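Local structure of endo-alpha-(1->5)-L-arabinanase (Bacillus licheniformis, 6B7K) at residues 190-195 with 218-223. The protein probably cleaves internal alpha-(1->5) linkages of arabinan, acting as a calcium-binding endo-arabinanase of glycosyl hydrolase family 43. Numbering follows the deposited sequence.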
ATOM      1  N   ALA A 190     -10.591   3.326  11.592  1.00 46.55           N
ATOM      2  CA  ALA A 190     -10.603   2.329  10.530  1.00 44.46           C
ATOM      3  C   ALA A 190     -10.077   2.892   9.215  1.00 41.55           C
ATOM      4  O   ALA A 190     -10.830   3.037   8.247  1.00 41.19           O
ATOM      5  CB  ALA A 190     -12.016   1.780  10.341  1.00 45.87           C
ATOM      6  N   VAL A 191      -8.783   3.198   9.170  1.00 39.76           N
ATOM      7  CA  VAL A 191      -8.132   3.704   7.968  1.00 36.84           C
ATOM      8  C   VAL A 191      -6.722   3.131   7.920  1.00 35.25           C
ATOM      9  O   VAL A 191      -6.017   3.113   8.935  1.00 35.78           O
ATOM     10  CB  VAL A 191      -8.112   5.246   7.930  1.00 36.86           C
ATOM     11  CG1 VAL A 191      -7.561   5.814   9.227  1.00 38.08           C
ATOM     12  CG2 VAL A 191      -7.310   5.742   6.739  1.00 36.12           C
ATOM     13  N   GLU A 192      -6.320   2.641   6.754  1.00 34.26           N
ATOM     14  CA  GLU A 192      -5.007   2.030   6.584  1.00 34.36           C
ATOM     15  C   GLU A 192      -4.655   2.057   5.101  1.00 34.26           C
ATOM     16  O   GLU A 192      -5.373   2.649   4.286  1.00 33.79           O
ATOM     17  CB  GLU A 192      -4.988   0.606   7.153  1.00 34.81           C
ATOM     18  CG  GLU A 192      -5.949  -0.361   6.474  1.00 34.81           C
ATOM     19  CD  GLU A 192      -6.027  -1.708   7.174  1.00 36.59           C
ATOM     20  OE1 GLU A 192      -5.311  -1.904   8.178  1.00 37.62           O
ATOM     21  OE2 GLU A 192      -6.807  -2.572   6.720  1.00 37.34           O
ATOM     22  N   ALA A 193      -3.542   1.416   4.757  1.00 35.16           N
ATOM     23  CA  ALA A 193      -3.114   1.231   3.375  1.00 35.29           C
ATOM     24  C   ALA A 193      -3.024   2.539   2.580  1.00 34.79           C
ATOM     25  O   ALA A 193      -3.643   2.670   1.520  1.00 34.53           O
ATOM     26  CB  ALA A 193      -4.035   0.244   2.671  1.00 35.77           C
ATOM     27  N   PRO A 194      -2.245   3.511   3.048  1.00 34.70           N
ATOM     28  CA  PRO A 194      -2.186   4.794   2.348  1.00 34.54           C
ATOM     29  C   PRO A 194      -1.221   4.760   1.176  1.00 35.60           C
ATOM     30  O   PRO A 194      -0.201   4.069   1.197  1.00 37.09           O
ATOM     31  CB  PRO A 194      -1.690   5.753   3.433  1.00 35.19           C
ATOM     32  CG  PRO A 194      -0.777   4.897   4.254  1.00 35.97           C
ATOM     33  CD  PRO A 194      -1.355   3.495   4.225  1.00 35.58           C
ATOM     34  N   ASN A 195      -1.563   5.516   0.136  1.00 35.81           N
ATOM     35  CA  ASN A 195      -0.621   5.770  -0.948  1.00 37.42           C
ATOM     36  C   ASN A 195      -0.867   7.176  -1.476  1.00 37.12           C
ATOM     37  O   ASN A 195      -2.019   7.581  -1.659  1.00 37.24           O
ATOM     38  CB  ASN A 195      -0.734   4.718  -2.066  1.00 38.98           C
ATOM     39  CG  ASN A 195      -2.048   4.785  -2.812  1.00 40.46           C
ATOM     40  OD1 ASN A 195      -3.012   4.103  -2.462  1.00 41.28           O
ATOM     41  ND2 ASN A 195      -2.088   5.598  -3.861  1.00 41.14           N
ATOM     42  N   SER A 218     -16.630  -8.537   4.183  1.00 53.05           N
ATOM     43  CA  SER A 218     -15.772  -7.470   4.675  1.00 56.13           C
ATOM     44  C   SER A 218     -16.241  -6.110   4.175  1.00 58.55           C
ATOM     45  O   SER A 218     -16.617  -5.952   3.011  1.00 59.28           O
ATOM     46  CB  SER A 218     -14.322  -7.712   4.252  1.00 58.17           C
ATOM     47  OG  SER A 218     -14.212  -7.875   2.850  1.00 59.18           O
ATOM     48  N   THR A 219     -16.220  -5.126   5.071  1.00 60.82           N
ATOM     49  CA  THR A 219     -16.538  -3.739   4.731  1.00 64.35           C
ATOM     50  C   THR A 219     -15.230  -3.025   4.428  1.00 70.42           C
ATOM     51  O   THR A 219     -14.531  -2.579   5.336  1.00 72.94           O
ATOM     52  CB  THR A 219     -17.278  -3.054   5.872  1.00 63.25           C
ATOM     53  OG1 THR A 219     -16.428  -3.001   7.025  1.00 63.93           O
ATOM     54  CG2 THR A 219     -18.553  -3.815   6.232  1.00 59.45           C
ATOM     55  N   TYR A 220     -14.872  -2.952   3.156  1.00 47.18           N
ATOM     56  CA  TYR A 220     -13.619  -2.337   2.758  1.00 45.87           C
ATOM     57  C   TYR A 220     -13.914  -1.338   1.652  1.00 46.90           C
ATOM     58  O   TYR A 220     -14.575  -1.676   0.664  1.00 47.48           O
ATOM     59  CB  TYR A 220     -12.613  -3.403   2.291  1.00 44.74           C
ATOM     60  CG  TYR A 220     -11.167  -3.210   2.734  1.00 43.22           C
ATOM     61  CD1 TYR A 220     -10.844  -2.378   3.798  1.00 42.74           C
ATOM     62  CD2 TYR A 220     -10.125  -3.869   2.082  1.00 41.99           C
ATOM     63  CE1 TYR A 220      -9.526  -2.207   4.200  1.00 41.79           C
ATOM     64  CE2 TYR A 220      -8.805  -3.701   2.474  1.00 40.68           C
ATOM     65  CZ  TYR A 220      -8.513  -2.869   3.529  1.00 40.83           C
ATOM     66  OH  TYR A 220      -7.203  -2.714   3.916  1.00 39.99           O
ATOM     67  N   LYS A 221     -13.414  -0.116   1.808  1.00 48.35           N
ATOM     68  CA  LYS A 221     -13.670   0.949   0.855  1.00 51.22           C
ATOM     69  C   LYS A 221     -12.357   1.618   0.478  1.00 44.98           C
ATOM     70  O   LYS A 221     -11.323   1.413   1.115  1.00 42.00           O
ATOM     71  CB  LYS A 221     -14.656   1.976   1.422  1.00 58.78           C
ATOM     72  CG  LYS A 221     -16.030   1.409   1.703  1.00 65.81           C
ATOM     73  CD  LYS A 221     -16.829   2.382   2.543  1.00 71.00           C
ATOM     74  CE  LYS A 221     -18.119   1.752   3.024  1.00 80.12           C
ATOM     75  NZ  LYS A 221     -17.843   0.579   3.895  1.00 86.27           N
ATOM     76  N   ILE A 222     -12.410   2.419  -0.583  1.00 42.41           N
ATOM     77  CA  ILE A 222     -11.268   3.187  -1.066  1.00 39.72           C
ATOM     78  C   ILE A 222     -11.685   4.649  -1.118  1.00 39.68           C
ATOM     79  O   ILE A 222     -12.642   5.001  -1.820  1.00 40.73           O
ATOM     80  CB  ILE A 222     -10.793   2.706  -2.446  1.00 38.54           C
ATOM     81  CG1 ILE A 222     -10.260   1.274  -2.358  1.00 37.33           C
ATOM     82  CG2 ILE A 222      -9.732   3.644  -3.001  1.00 38.02           C
ATOM     83  CD1 ILE A 222      -9.872   0.690  -3.695  1.00 36.88           C
ATOM     84  N   ALA A 223     -10.974   5.494  -0.374  1.00 38.61           N
ATOM     85  CA  ALA A 223     -11.277   6.915  -0.285  1.00 39.03           C
ATOM     86  C   ALA A 223     -10.019   7.724  -0.557  1.00 38.24           C
ATOM     87  O   ALA A 223      -8.902   7.275  -0.281  1.00 37.89           O
ATOM     88  CB  ALA A 223     -11.846   7.283   1.091  1.00 39.73           C
TER
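Glu192 and Tyr220 meet at the predicted active site of a five-bladed beta-propeller, the fold of family 43 glycosyl hydrolases. Both belong to the same antiparallel blade. Glu192, the predicted proton donor, sits near the start of strand 191-199. Tyr220 lies in the first half of segment 218-223, which runs into strand 221-227. Strand 202-209 separates these two strands in the sheet, so the contact is made by side chains and not by paired backbones.

Neither side chain sets out toward the other segment, but their ends converge. In Glu192, CG lies between the backbone N and the carbonyl carbon (chi1 62°). The chain is extended beyond it and carries the carboxylate to the phenol. Tyr220 OH donates a weak hydrogen bond to Glu192 OE2, at 2.8 Å. The same OE2 lies 3.6 Å from Tyr220 CZ, reaching the ring obliquely. Carboxylate and ring planes stand 80° apart, so the two groups do not stack. Tyr220 OH also packs against the aliphatic part of the acid, 3.7 Å from Glu192 CG.

The other carboxylate oxygen, OE1, is hydrogen-bonded to Ser157 OG, from a predicted substrate-binding residue. Asp140, predicted to tune and orient the acid, touches the Glu192 side chain, and Cys212 touches both Glu192 and Tyr220.

An alanine here removes the carboxylate, and Tyr220 OH and Ser157 OG would probably be left without this mate and the phenol freer to move. In the deposited protein the two oxygens have different hydroxyl partners, which should limit rotation of the buried carboxylate. The weak bond from Tyr220 may add to this restraint, consistent with a part in positioning the predicted proton donor.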